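Local atomic coordinates of DspB (Aggregatibacter actinomycetemcomitans, PDB entry 1YHT), a protein that hydrolyses terminal beta-linked N-acetylhexosamine residues as a family 20 glycoside hydrolase and releases biofilms, probably by cutting the polysaccharide that holds them together. Residues E194-A199 / K222-Q227; L163-I168 / E207-K212; P285-D290 / Q343-S348; P32-S37 / L337-I342. All coordinates share one frame; numbering follows the deposited sequence.

Overall arrangement
The chain forms a (beta/alpha)8-type barrel, with parallel strands inside and helices around them, and all four contacts lie in that outer layer. Contacts 1 and 2 share helix 192-208, with centres about 21 Å apart: contact 1 joins it to the loop between strands 212-216 and 233-236, contact 2 joins its C-terminal end and the turn after it to helix 154-171. Contacts 3 and 4 share helix 339-358, lie about 13 Å apart between centres and touch, as where Q343 CB meets V34 CG1 at 3.7 Å. Centres of contacts 1 and 3 are about 40 Å apart, across the barrel. In such enzymes the active site lies at the C-terminal ends of the strands; these contacts pack the surrounding shell.

Contact 1 (E194-A199 / K222-Q227); sequences EFITYA and KNTFEQ
T224 OG1 has a polar and an apolar neighbour: N192 ND2 is hydrogen-bonded to it, and the methyl I196 CD1 rests 3.7 Å from T224 OG1. N192 stands at the start of helix 192-208, the outer helix of the barrel that also carries I196, so T224 is held to this helix by a polar link at one position and by packing a turn further on. The T224 hydroxyl lies between its own backbone N and carbonyl carbon, chi1 60°, which sets OG1 toward the isoleucine; CB faces it through the course of the backbone. I196 CG1 lies 3.9 Å from T224 CB, the two side chains meeting at a slant. The second branch of I196 serves a different partner. Its CG2, anti to the backbone N, reaches Q227 CB at 3.6 Å and Q227 O at 3.8 Å, and here the two side chains run nearly at right angles. I196 thus straddles a short turn whose ends are joined by the bond from Q227 N to T224 O, 2.9 Å. Q227 O is in turn hydrogen-bonded by N200 ND2, one turn of helix beyond I196. No direct hydrogen bond joins 194-199 to 222-227, so the branched apolar I196 fills the join, while the polar anchors N192 and N200 fix the loop from positions on the same helix before and after it.

Contact 2 (L163-I168 / E207-K212); sequences LMSEVI and EKKGLK
The backbones come nearest at I168 and K209, whose CA atoms are 8.5 Å apart, where helix 154-171 passes the C-terminal end of helix 192-208. These are consecutive outer helices of the (beta/alpha)8 barrel, and the second ends in a Schellman motif: G210 takes a positive phi of 81°, its N bonded to E207 O at 2.9 Å, and the chain turns inward to strand 212-216. K209, at the helix end, and L211, beyond the turn, both face the first helix. I168 and L211 meet tip to tip, with I168 CG1 3.5 Å from L211 CD1, a methyl that also touches CG2 and CD1 of the isoleucine. K209 crosses the same residue obliquely, its CG 4.0 Å from I168 CD1. Its chain bends at chi2, -77°, so CG touches I168 while CE and NZ continue to S165. The bond from K209 NZ to S165 OG is weak, at 3.3 Å; the hydroxyl's stronger partner is Q161 O, one turn back in its own helix. A water adds a second, indirect link: it approaches K209 NZ very closely, at a distance whose exact value is doubtful, and donates to S165 O at 3.1 Å.

Contact 3 (P285-D290 / Q343-S348); sequences PTFSQD and QKNTKS
F287 CG and S288 OG both lie anti to their backbone N, chi1 170° for the serine, and these settings swing the ring and the hydroxyl out to meet N345. The two residues open helix 287-301, which lies against helix 339-358; these are the last two outer helices of the (beta/alpha)8 barrel, and the helices come close here, with the CA atoms of S288 and N345 5.9 Å apart. N345 is engaged at two levels. Its CB meets the F287 ring obliquely, 3.7 Å from F287 CE2; separately, the ring and amide planes stand 58° apart. Further out, S288 OG donates to N345 OD1 at 2.8 Å, with a C=O...donor angle of 155°, the donor slightly tilted from the carbonyl plane. A water donates to the same N345 OD1, also at 2.8 Å, and appears to reach S288 O as well, although that second distance is very short and its exact value doubtful. OD1 therefore takes two donors, while N345 ND2 is bonded to T341 O one turn back in its own helix; the amide is thus pinned from both of its ends, which fixes its rotation. F287 also packs on L337, which joins this contact to contact 4. At the start of the phenylalanine's helix, T286 OG1 donates to D290 OD2 at 2.8 Å, reaching it from above the carboxylate plane.

Contact 4 (P32-S37 / L337-I342); sequences PEVIKS and LKDETI
V34 lays its CG2 methyl against two acidic side chains at the start of helix 339-358, 3.7 Å from D339 CG and 3.6 Å from E340 OE1. Its other methyl, CG1, turns to the backbone and comes within 3.9 Å of D339 O. The valine side chain crosses both acidic ones at a slant, and the CA atoms of V34 and E340 are only 5.9 Å apart. The D339 side chain stands between its own backbone N and carbonyl carbon, chi1 56°, folded back over the helix start: OD1 accepts from E340 N at 2.7 Å in a bent bond of 132°, met from above the carboxylate plane. Its OD2 is bonded by S31 N, just before helix 32-44, so one carboxylate ties the starts of two helices together. The positive end of the helix probably suits both acids. E340 bends at chi2 and brings OE1 back to a water that donates to it at 2.6 Å and also hydrogen-bonds S37 OG at 2.6 Å, a bridge along one side of V34. Chemically the join is mixed, the CG2 methyl of buried V34 against the carboxylates of D339 and E340. It is where the first and last outer helices of a (beta/alpha)8 barrel come side by side and close its outer ring.

Contact 1 (E194-A199 / K222-Q227)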
loop_
_atom_site.group_PDB
_atom_site.type_symbol
_atom_site.label_atom_id
_atom_site.label_comp_id
_atom_site.label_asym_id
_atom_site.label_seq_id
_atom_site.Cartn_x
_atom_site.Cartn_y
_atom_site.Cartn_z
ATOM N N GLU A 194 12.560 10.365 -14.748
ATOM C CA GLU A 194 11.161 10.579 -15.145
ATOM C C GLU A 194 10.169 10.225 -14.032
ATOM O O GLU A 194 9.049 10.724 -14.016
ATOM C CB GLU A 194 10.832 9.794 -16.417
ATOM C CG GLU A 194 11.509 10.343 -17.645
ATOM C CD GLU A 194 10.921 11.679 -18.103
ATOM O OE1 GLU A 194 9.738 12.008 -17.745
ATOM O OE2 GLU A 194 11.674 12.385 -18.834
ATOM N N PHE A 195 10.581 9.367 -13.094
ATOM C CA PHE A 195 9.742 9.042 -11.966
ATOM C C PHE A 195 9.491 10.268 -11.091
ATOM O O PHE A 195 8.381 10.473 -10.625
ATOM C CB PHE A 195 10.302 7.873 -11.158
ATOM C CG PHE A 195 9.450 7.532 -9.972
ATOM C CD1 PHE A 195 8.169 7.009 -10.178
ATOM C CD2 PHE A 195 9.879 7.832 -8.676
ATOM C CE1 PHE A 195 7.337 6.738 -9.109
ATOM C CE2 PHE A 195 9.052 7.557 -7.556
ATOM C CZ PHE A 195 7.777 7.021 -7.765
ATOM N N ILE A 196 10.517 11.100 -10.874
ATOM C CA ILE A 196 10.367 12.334 -10.092
ATOM C C ILE A 196 9.264 13.177 -10.691
ATOM O O ILE A 196 8.352 13.658 -9.983
ATOM C CB ILE A 196 11.654 13.172 -10.099
ATOM C CG1 ILE A 196 12.833 12.364 -9.537
ATOM C CG2 ILE A 196 11.460 14.511 -9.377
ATOM C CD1 ILE A 196 12.555 11.641 -8.318
ATOM N N THR A 197 9.347 13.343 -12.004
ATOM C CA THR A 197 8.381 14.129 -12.736
ATOM C C THR A 197 6.966 13.557 -12.587
ATOM O O THR A 197 5.995 14.289 -12.391
ATOM C CB THR A 197 8.786 14.196 -14.232
ATOM O OG1 THR A 197 10.123 14.704 -14.315
ATOM C CG2 THR A 197 7.851 15.055 -15.016
ATOM N N TYR A 198 6.862 12.248 -12.740
ATOM C CA TYR A 198 5.589 11.529 -12.681
ATOM C C TYR A 198 4.999 11.654 -11.259
ATOM O O TYR A 198 3.860 12.023 -11.084
ATOM C CB TYR A 198 5.856 10.055 -13.050
ATOM C CG TYR A 198 4.669 9.099 -12.946
ATOM C CD1 TYR A 198 3.631 9.133 -13.888
ATOM C CD2 TYR A 198 4.594 8.154 -11.913
ATOM C CE1 TYR A 198 2.534 8.265 -13.792
ATOM C CE2 TYR A 198 3.484 7.289 -11.802
ATOM C CZ TYR A 198 2.461 7.343 -12.752
ATOM O OH TYR A 198 1.369 6.485 -12.676
ATOM N N ALA A 199 5.797 11.342 -10.256
ATOM C CA ALA A 199 5.311 11.354 -8.872
ATOM C C ALA A 199 4.940 12.790 -8.470
ATOM O O ALA A 199 3.923 13.006 -7.816
ATOM C CB ALA A 199 6.346 10.771 -7.927
ATOM N N LYS A 222 19.689 9.404 -3.830
ATOM C CA LYS A 222 20.494 10.608 -3.529
ATOM C C LYS A 222 20.622 11.583 -4.693
ATOM O O LYS A 222 20.626 12.775 -4.480
ATOM C CB LYS A 222 21.897 10.187 -3.098
ATOM C CG LYS A 222 21.950 9.566 -1.732
ATOM C CD LYS A 222 23.410 9.193 -1.374
ATOM C CE LYS A 222 23.474 8.012 -0.441
ATOM N NZ LYS A 222 24.913 7.523 -0.310
ATOM N N ASN A 223 20.719 11.055 -5.917
ATOM C CA ASN A 223 20.886 11.865 -7.122
ATOM C C ASN A 223 19.761 12.805 -7.420
ATOM O O ASN A 223 20.001 13.845 -8.040
ATOM C CB ASN A 223 21.029 10.991 -8.381
ATOM C CG ASN A 223 22.405 10.457 -8.552
ATOM O OD1 ASN A 223 23.326 10.830 -7.811
ATOM N ND2 ASN A 223 22.563 9.547 -9.507
ATOM N N THR A 224 18.548 12.446 -6.999
ATOM C CA THR A 224 17.320 13.130 -7.456
ATOM C C THR A 224 16.286 13.475 -6.361
ATOM O O THR A 224 15.361 14.204 -6.619
ATOM C CB THR A 224 16.596 12.271 -8.508
ATOM O OG1 THR A 224 16.227 11.003 -7.951
ATOM C CG2 THR A 224 17.442 12.047 -9.781
ATOM N N PHE A 225 16.408 12.924 -5.158
ATOM C CA PHE A 225 15.299 13.059 -4.200
ATOM C C PHE A 225 14.970 14.480 -3.802
ATOM O O PHE A 225 13.860 14.753 -3.436
ATOM C CB PHE A 225 15.461 12.170 -2.960
ATOM C CG PHE A 225 16.305 12.759 -1.887
ATOM C CD1 PHE A 225 15.746 13.070 -0.644
ATOM C CD2 PHE A 225 17.664 12.983 -2.092
ATOM C CE1 PHE A 225 16.541 13.595 0.391
ATOM C CE2 PHE A 225 18.469 13.506 -1.066
ATOM C CZ PHE A 225 17.906 13.810 0.176
ATOM N N GLU A 226 15.935 15.385 -3.884
ATOM C CA GLU A 226 15.712 16.756 -3.551
ATOM C C GLU A 226 14.803 17.448 -4.562
ATOM O O GLU A 226 14.354 18.536 -4.273
ATOM C CB GLU A 226 17.043 17.497 -3.414
ATOM C CG GLU A 226 17.989 16.865 -2.386
ATOM C CD GLU A 226 19.398 17.423 -2.421
ATOM O OE1 GLU A 226 20.192 17.089 -3.343
ATOM O OE2 GLU A 226 19.687 18.230 -1.524
ATOM N N GLN A 227 14.492 16.807 -5.702
ATOM C CA GLN A 227 13.524 17.337 -6.693
ATOM C C GLN A 227 12.059 16.954 -6.390
ATOM O O GLN A 227 11.136 17.445 -6.997
ATOM C CB GLN A 227 13.867 16.788 -8.087
ATOM C CG GLN A 227 15.251 17.186 -8.598
ATOM C CD GLN A 227 15.730 16.338 -9.763
ATOM O OE1 GLN A 227 14.983 16.083 -10.688
ATOM N NE2 GLN A 227 16.976 15.871 -9.699
#

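Contact 2 (L163-I168 / E207-K212)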
loop_
_atom_site.group_PDB
_atom_site.type_symbol
_atom_site.label_atom_id
_atom_site.label_comp_id
_atom_site.label_asym_id
_atom_site.label_seq_id
_atom_site.Cartn_x
_atom_site.Cartn_y
_atom_site.Cartn_z
ATOM N N LEU A 163 -8.500 7.590 -13.185
ATOM C CA LEU A 163 -8.775 6.495 -12.241
ATOM C C LEU A 163 -8.576 6.991 -10.796
ATOM O O LEU A 163 -9.406 6.745 -9.906
ATOM C CB LEU A 163 -7.865 5.285 -12.519
ATOM C CG LEU A 163 -8.116 3.994 -11.740
ATOM C CD1 LEU A 163 -9.616 3.499 -11.880
ATOM C CD2 LEU A 163 -7.114 2.927 -12.225
ATOM N N MET A 164 -7.541 7.788 -10.576
ATOM C CA MET A 164 -7.385 8.415 -9.251
ATOM C C MET A 164 -8.614 9.224 -8.850
ATOM O O MET A 164 -9.071 9.118 -7.707
ATOM C CB MET A 164 -6.151 9.295 -9.200
ATOM C CG MET A 164 -4.833 8.530 -9.330
ATOM S SD MET A 164 -3.430 9.671 -9.654
ATOM C CE MET A 164 -3.302 10.509 -8.070
ATOM N N SER A 165 -9.168 10.003 -9.784
ATOM C CA SER A 165 -10.392 10.784 -9.495
ATOM C C SER A 165 -11.581 9.925 -9.053
ATOM O O SER A 165 -12.343 10.287 -8.146
ATOM C CB SER A 165 -10.780 11.607 -10.728
ATOM O OG SER A 165 -9.788 12.593 -10.984
ATOM N N GLU A 166 -11.762 8.785 -9.729
ATOM C CA GLU A 166 -12.788 7.832 -9.359
ATOM C C GLU A 166 -12.559 7.260 -7.953
ATOM O O GLU A 166 -13.489 7.172 -7.131
ATOM C CB GLU A 166 -12.815 6.714 -10.386
ATOM C CG GLU A 166 -13.927 5.708 -10.088
ATOM C CD GLU A 166 -14.007 4.598 -11.108
ATOM O OE1 GLU A 166 -13.315 3.582 -10.912
ATOM O OE2 GLU A 166 -14.785 4.740 -12.055
ATOM N N VAL A 167 -11.323 6.861 -7.676
ATOM C CA VAL A 167 -10.953 6.306 -6.344
ATOM C C VAL A 167 -11.169 7.351 -5.241
ATOM O O VAL A 167 -11.766 7.075 -4.186
ATOM C CB VAL A 167 -9.547 5.739 -6.359
ATOM C CG1 VAL A 167 -9.091 5.410 -4.954
ATOM C CG2 VAL A 167 -9.475 4.492 -7.242
ATOM N N ILE A 168 -10.782 8.581 -5.531
ATOM C CA ILE A 168 -11.044 9.699 -4.622
ATOM C C ILE A 168 -12.532 9.887 -4.359
ATOM O O ILE A 168 -12.961 10.008 -3.200
ATOM C CB ILE A 168 -10.393 10.995 -5.187
ATOM C CG1 ILE A 168 -8.901 10.853 -5.110
ATOM C CG2 ILE A 168 -10.838 12.251 -4.403
ATOM C CD1 ILE A 168 -8.127 11.905 -5.821
ATOM N N GLU A 207 -3.026 17.305 -4.401
ATOM C CA GLU A 207 -3.057 18.559 -3.659
ATOM C C GLU A 207 -4.246 19.401 -4.098
ATOM O O GLU A 207 -5.010 19.880 -3.249
ATOM C CB GLU A 207 -1.709 19.344 -3.782
ATOM C CG GLU A 207 -1.720 20.695 -3.089
ATOM C CD GLU A 207 -0.425 21.479 -3.310
ATOM O OE1 GLU A 207 -0.136 21.889 -4.444
ATOM O OE2 GLU A 207 0.316 21.682 -2.336
ATOM N N LYS A 208 -4.476 19.522 -5.404
ATOM C CA LYS A 208 -5.603 20.327 -5.869
ATOM C C LYS A 208 -6.940 19.714 -5.443
ATOM O O LYS A 208 -7.903 20.437 -5.200
ATOM C CB LYS A 208 -5.549 20.559 -7.388
ATOM C CG LYS A 208 -6.517 21.698 -7.884
ATOM C CD LYS A 208 -6.613 21.718 -9.435
ATOM C CE LYS A 208 -7.796 22.592 -9.956
ATOM N NZ LYS A 208 -8.530 21.934 -11.140
ATOM N N LYS A 209 -6.992 18.381 -5.341
ATOM C CA LYS A 209 -8.147 17.662 -4.807
ATOM C C LYS A 209 -8.279 17.706 -3.278
ATOM O O LYS A 209 -9.167 17.043 -2.754
ATOM C CB LYS A 209 -8.027 16.192 -5.184
ATOM C CG LYS A 209 -7.963 15.844 -6.669
ATOM C CD LYS A 209 -9.306 15.921 -7.266
ATOM C CE LYS A 209 -9.362 15.347 -8.693
ATOM N NZ LYS A 209 -10.778 15.002 -8.956
ATOM N N GLY A 210 -7.372 18.389 -2.576
ATOM C CA GLY A 210 -7.428 18.521 -1.131
ATOM C C GLY A 210 -6.871 17.287 -0.425
ATOM O O GLY A 210 -7.199 17.044 0.725
ATOM N N LEU A 211 -6.046 16.509 -1.125
ATOM C CA LEU A 211 -5.422 15.331 -0.568
ATOM C C LEU A 211 -3.881 15.410 -0.519
ATOM O O LEU A 211 -3.229 15.843 -1.465
ATOM C CB LEU A 211 -5.832 14.073 -1.344
ATOM C CG LEU A 211 -7.314 13.732 -1.289
ATOM C CD1 LEU A 211 -7.696 12.771 -2.377
ATOM C CD2 LEU A 211 -7.661 13.153 0.095
ATOM N N LYS A 212 -3.337 14.906 0.576
ATOM C CA LYS A 212 -1.923 14.636 0.710
ATOM C C LYS A 212 -1.565 13.309 0.055
ATOM O O LYS A 212 -2.413 12.439 -0.151
ATOM C CB LYS A 212 -1.522 14.632 2.176
ATOM C CG LYS A 212 -1.664 15.989 2.813
ATOM C CD LYS A 212 -1.760 15.786 4.306
ATOM C CE LYS A 212 -1.782 17.029 5.069
ATOM N NZ LYS A 212 -2.050 16.713 6.501
HETATM O O HOH W 1 -12.031 13.298 -7.697
#

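Contact 3 (P285-D290 / Q343-S348)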
loop_
_atom_site.group_PDB
_atom_site.type_symbol
_atom_site.label_atom_id
_atom_site.label_comp_id
_atom_site.label_asym_id
_atom_site.label_seq_id
_atom_site.Cartn_x
_atom_site.Cartn_y
_atom_site.Cartn_z
ATOM N N PRO A 285 1.031 -25.896 9.733
ATOM C CA PRO A 285 0.875 -26.350 11.122
ATOM C C PRO A 285 1.260 -25.307 12.186
ATOM O O PRO A 285 0.761 -25.394 13.303
ATOM C CB PRO A 285 1.830 -27.554 11.219
ATOM C CG PRO A 285 1.992 -28.038 9.801
ATOM C CD PRO A 285 1.884 -26.798 8.928
ATOM N N THR A 286 2.146 -24.356 11.872
ATOM C CA THR A 286 2.607 -23.389 12.913
ATOM C C THR A 286 2.144 -21.932 12.691
ATOM O O THR A 286 2.721 -21.000 13.268
ATOM C CB THR A 286 4.144 -23.355 13.045
ATOM O OG1 THR A 286 4.718 -22.956 11.795
ATOM C CG2 THR A 286 4.702 -24.728 13.486
ATOM N N PHE A 287 1.125 -21.725 11.864
ATOM C CA PHE A 287 0.765 -20.351 11.461
ATOM C C PHE A 287 0.363 -19.517 12.671
ATOM O O PHE A 287 0.844 -18.427 12.891
ATOM C CB PHE A 287 -0.343 -20.351 10.415
ATOM C CG PHE A 287 -0.965 -19.025 10.231
ATOM C CD1 PHE A 287 -0.220 -17.970 9.733
ATOM C CD2 PHE A 287 -2.280 -18.801 10.614
ATOM C CE1 PHE A 287 -0.782 -16.711 9.586
ATOM C CE2 PHE A 287 -2.859 -17.537 10.460
ATOM C CZ PHE A 287 -2.128 -16.506 9.955
ATOM N N SER A 288 -0.521 -20.079 13.469
ATOM C CA SER A 288 -1.051 -19.395 14.623
ATOM C C SER A 288 0.015 -19.144 15.728
ATOM O O SER A 288 0.076 -18.058 16.318
ATOM C CB SER A 288 -2.274 -20.179 15.086
ATOM O OG SER A 288 -2.717 -19.710 16.329
ATOM N N GLN A 289 0.917 -20.102 15.937
ATOM C CA GLN A 289 2.047 -19.956 16.878
ATOM C C GLN A 289 3.041 -18.901 16.433
ATOM O O GLN A 289 3.475 -18.080 17.248
ATOM C CB GLN A 289 2.846 -21.259 16.981
ATOM C CG GLN A 289 2.133 -22.451 17.565
ATOM C CD GLN A 289 2.803 -23.765 17.106
ATOM O OE1 GLN A 289 4.014 -23.968 17.338
ATOM N NE2 GLN A 289 2.036 -24.640 16.443
ATOM N N ASP A 290 3.431 -18.979 15.161
ATOM C CA ASP A 290 4.332 -18.017 14.493
ATOM C C ASP A 290 3.792 -16.567 14.567
ATOM O O ASP A 290 4.532 -15.618 14.865
ATOM C CB ASP A 290 4.539 -18.393 13.000
ATOM C CG ASP A 290 5.342 -19.718 12.791
ATOM O OD1 ASP A 290 5.885 -20.255 13.777
ATOM O OD2 ASP A 290 5.390 -20.199 11.624
ATOM N N GLN A 343 -7.330 -12.377 10.239
ATOM C CA GLN A 343 -7.638 -11.302 11.149
ATOM C C GLN A 343 -7.453 -11.716 12.619
ATOM O O GLN A 343 -6.793 -11.005 13.384
ATOM C CB GLN A 343 -9.055 -10.833 10.892
ATOM C CG GLN A 343 -9.476 -9.571 11.638
ATOM C CD GLN A 343 -10.050 -9.841 13.035
ATOM O OE1 GLN A 343 -10.811 -10.771 13.247
ATOM N NE2 GLN A 343 -9.661 -9.022 13.978
ATOM N N LYS A 344 -8.037 -12.838 13.025
ATOM C CA LYS A 344 -7.945 -13.236 14.440
ATOM C C LYS A 344 -6.505 -13.503 14.868
ATOM O O LYS A 344 -6.108 -13.141 15.968
ATOM C CB LYS A 344 -8.838 -14.440 14.757
ATOM C CG LYS A 344 -8.452 -15.707 14.048
ATOM C CD LYS A 344 -9.337 -16.966 14.504
ATOM C CE LYS A 344 -10.721 -17.062 13.817
ATOM N NZ LYS A 344 -10.776 -17.941 12.515
ATOM N N ASN A 345 -5.720 -14.111 13.978
ATOM C CA ASN A 345 -4.330 -14.446 14.312
ATOM C C ASN A 345 -3.338 -13.283 14.282
ATOM O O ASN A 345 -2.253 -13.394 14.877
ATOM C CB ASN A 345 -3.842 -15.619 13.491
ATOM C CG ASN A 345 -4.395 -16.948 14.012
ATOM O OD1 ASN A 345 -3.856 -17.511 14.973
ATOM N ND2 ASN A 345 -5.478 -17.438 13.399
ATOM N N THR A 346 -3.668 -12.205 13.571
ATOM C CA THR A 346 -2.750 -11.045 13.483
ATOM C C THR A 346 -3.106 -9.946 14.472
ATOM O O THR A 346 -2.421 -8.944 14.558
ATOM C CB THR A 346 -2.702 -10.440 12.040
ATOM O OG1 THR A 346 -4.022 -10.167 11.571
ATOM C CG2 THR A 346 -2.038 -11.447 11.078
ATOM N N LYS A 347 -4.179 -10.134 15.226
ATOM C CA LYS A 347 -4.649 -9.124 16.166
ATOM C C LYS A 347 -3.583 -8.719 17.184
ATOM O O LYS A 347 -3.366 -7.556 17.420
ATOM C CB LYS A 347 -5.900 -9.649 16.899
ATOM C CG LYS A 347 -6.826 -8.637 17.509
ATOM C CD LYS A 347 -8.143 -9.342 17.957
ATOM C CE LYS A 347 -9.484 -8.516 17.759
ATOM N NZ LYS A 347 -10.438 -8.787 16.521
ATOM N N SER A 348 -2.970 -9.700 17.835
ATOM C CA SER A 348 -1.942 -9.407 18.827
ATOM C C SER A 348 -0.805 -8.577 18.218
ATOM O O SER A 348 -0.298 -7.664 18.831
ATOM C CB SER A 348 -1.393 -10.717 19.407
ATOM O OG SER A 348 -2.422 -11.354 20.182
HETATM O O HOH W 2 -1.917 -16.565 16.833
#

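Contact 4 (P32-S37 / L337-I342)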
loop_
_atom_site.group_PDB
_atom_site.type_symbol
_atom_site.label_atom_id
_atom_site.label_comp_id
_atom_site.label_asym_id
_atom_site.label_seq_id
_atom_site.Cartn_x
_atom_site.Cartn_y
_atom_site.Cartn_z
ATOM N N PRO A 32 -16.387 -7.468 4.030
ATOM C CA PRO A 32 -16.675 -6.275 4.844
ATOM C C PRO A 32 -16.669 -6.486 6.365
ATOM O O PRO A 32 -16.109 -5.677 7.111
ATOM C CB PRO A 32 -18.072 -5.863 4.358
ATOM C CG PRO A 32 -18.083 -6.274 2.932
ATOM C CD PRO A 32 -17.304 -7.569 2.876
ATOM N N GLU A 33 -17.252 -7.588 6.810
ATOM C CA GLU A 33 -17.266 -7.937 8.237
ATOM C C GLU A 33 -15.863 -8.003 8.847
ATOM O O GLU A 33 -15.623 -7.463 9.903
ATOM C CB GLU A 33 -17.991 -9.270 8.468
ATOM C CG GLU A 33 -19.514 -9.170 8.532
ATOM C CD GLU A 33 -20.066 -8.572 9.816
ATOM O OE1 GLU A 33 -19.316 -8.534 10.817
ATOM O OE2 GLU A 33 -21.259 -8.123 9.799
ATOM N N VAL A 34 -14.963 -8.690 8.170
ATOM C CA VAL A 34 -13.592 -8.851 8.623
ATOM C C VAL A 34 -12.827 -7.538 8.532
ATOM O O VAL A 34 -12.047 -7.217 9.421
ATOM C CB VAL A 34 -12.888 -9.961 7.852
ATOM C CG1 VAL A 34 -11.415 -9.984 8.156
ATOM C CG2 VAL A 34 -13.556 -11.349 8.141
ATOM N N ILE A 35 -13.068 -6.748 7.478
ATOM C CA ILE A 35 -12.466 -5.425 7.379
ATOM C C ILE A 35 -12.883 -4.541 8.555
ATOM O O ILE A 35 -12.054 -3.831 9.144
ATOM C CB ILE A 35 -12.794 -4.768 6.036
ATOM C CG1 ILE A 35 -12.017 -5.513 4.898
ATOM C CG2 ILE A 35 -12.360 -3.305 6.067
ATOM C CD1 ILE A 35 -12.352 -5.092 3.503
ATOM N N LYS A 36 -14.153 -4.593 8.917
ATOM C CA LYS A 36 -14.641 -3.904 10.109
ATOM C C LYS A 36 -13.982 -4.395 11.416
ATOM O O LYS A 36 -13.757 -3.588 12.314
ATOM C CB LYS A 36 -16.153 -4.019 10.231
ATOM C CG LYS A 36 -16.926 -3.146 9.266
ATOM C CD LYS A 36 -18.387 -3.560 9.254
ATOM C CE LYS A 36 -19.238 -2.672 8.335
ATOM N NZ LYS A 36 -20.659 -2.842 8.682
ATOM N N SER A 37 -13.684 -5.692 11.520
ATOM C CA SER A 37 -12.938 -6.197 12.668
ATOM C C SER A 37 -11.512 -5.636 12.758
ATOM O O SER A 37 -11.041 -5.303 13.821
ATOM C CB SER A 37 -12.941 -7.743 12.679
ATOM O OG SER A 37 -14.244 -8.263 12.946
ATOM N N LEU A 337 -5.892 -19.816 3.581
ATOM C CA LEU A 337 -6.410 -19.246 4.815
ATOM C C LEU A 337 -7.633 -18.389 4.557
ATOM O O LEU A 337 -7.693 -17.651 3.552
ATOM C CB LEU A 337 -5.364 -18.361 5.488
ATOM C CG LEU A 337 -4.108 -18.939 6.134
ATOM C CD1 LEU A 337 -3.162 -17.779 6.417
ATOM C CD2 LEU A 337 -4.492 -19.643 7.411
ATOM N N LYS A 338 -8.588 -18.449 5.485
ATOM C CA LYS A 338 -9.719 -17.563 5.455
ATOM C C LYS A 338 -9.407 -16.192 6.039
ATOM O O LYS A 338 -8.595 -16.051 6.956
ATOM C CB LYS A 338 -10.873 -18.145 6.249
ATOM C CG LYS A 338 -11.417 -19.416 5.606
ATOM C CD LYS A 338 -12.135 -19.071 4.284
ATOM C CE LYS A 338 -13.077 -20.207 3.855
ATOM N NZ LYS A 338 -12.406 -21.154 2.922
ATOM N N ASP A 339 -10.089 -15.198 5.488
ATOM C CA ASP A 339 -9.955 -13.827 5.919
ATOM C C ASP A 339 -10.079 -13.713 7.453
ATOM O O ASP A 339 -9.220 -13.151 8.108
ATOM C CB ASP A 339 -10.925 -12.896 5.116
ATOM C CG ASP A 339 -12.372 -13.296 5.190
ATOM O OD1 ASP A 339 -12.710 -14.300 5.857
ATOM O OD2 ASP A 339 -13.204 -12.574 4.547
ATOM N N GLU A 340 -11.118 -14.301 8.025
ATOM C CA GLU A 340 -11.299 -14.248 9.475
ATOM C C GLU A 340 -10.163 -14.921 10.264
ATOM O O GLU A 340 -9.769 -14.428 11.301
ATOM C CB GLU A 340 -12.682 -14.808 9.850
ATOM C CG GLU A 340 -12.925 -14.916 11.331
ATOM C CD GLU A 340 -12.915 -13.593 12.106
ATOM O OE1 GLU A 340 -12.834 -12.477 11.517
ATOM O OE2 GLU A 340 -12.994 -13.688 13.367
ATOM N N THR A 341 -9.593 -16.012 9.760
ATOM C CA THR A 341 -8.442 -16.660 10.437
ATOM C C THR A 341 -7.251 -15.705 10.448
ATOM O O THR A 341 -6.531 -15.560 11.472
ATOM C CB THR A 341 -8.059 -17.944 9.724
ATOM O OG1 THR A 341 -9.173 -18.820 9.744
ATOM C CG2 THR A 341 -6.845 -18.653 10.335
ATOM N N ILE A 342 -7.032 -15.046 9.315
ATOM C CA ILE A 342 -5.936 -14.072 9.231
ATOM C C ILE A 342 -6.130 -12.936 10.240
ATOM O O ILE A 342 -5.201 -12.526 10.981
ATOM C CB ILE A 342 -5.813 -13.477 7.819
ATOM C CG1 ILE A 342 -5.373 -14.561 6.836
ATOM C CG2 ILE A 342 -4.800 -12.267 7.844
ATOM C CD1 ILE A 342 -5.680 -14.224 5.388
HETATM O O HOH W 3 -14.522 -10.519 11.691
#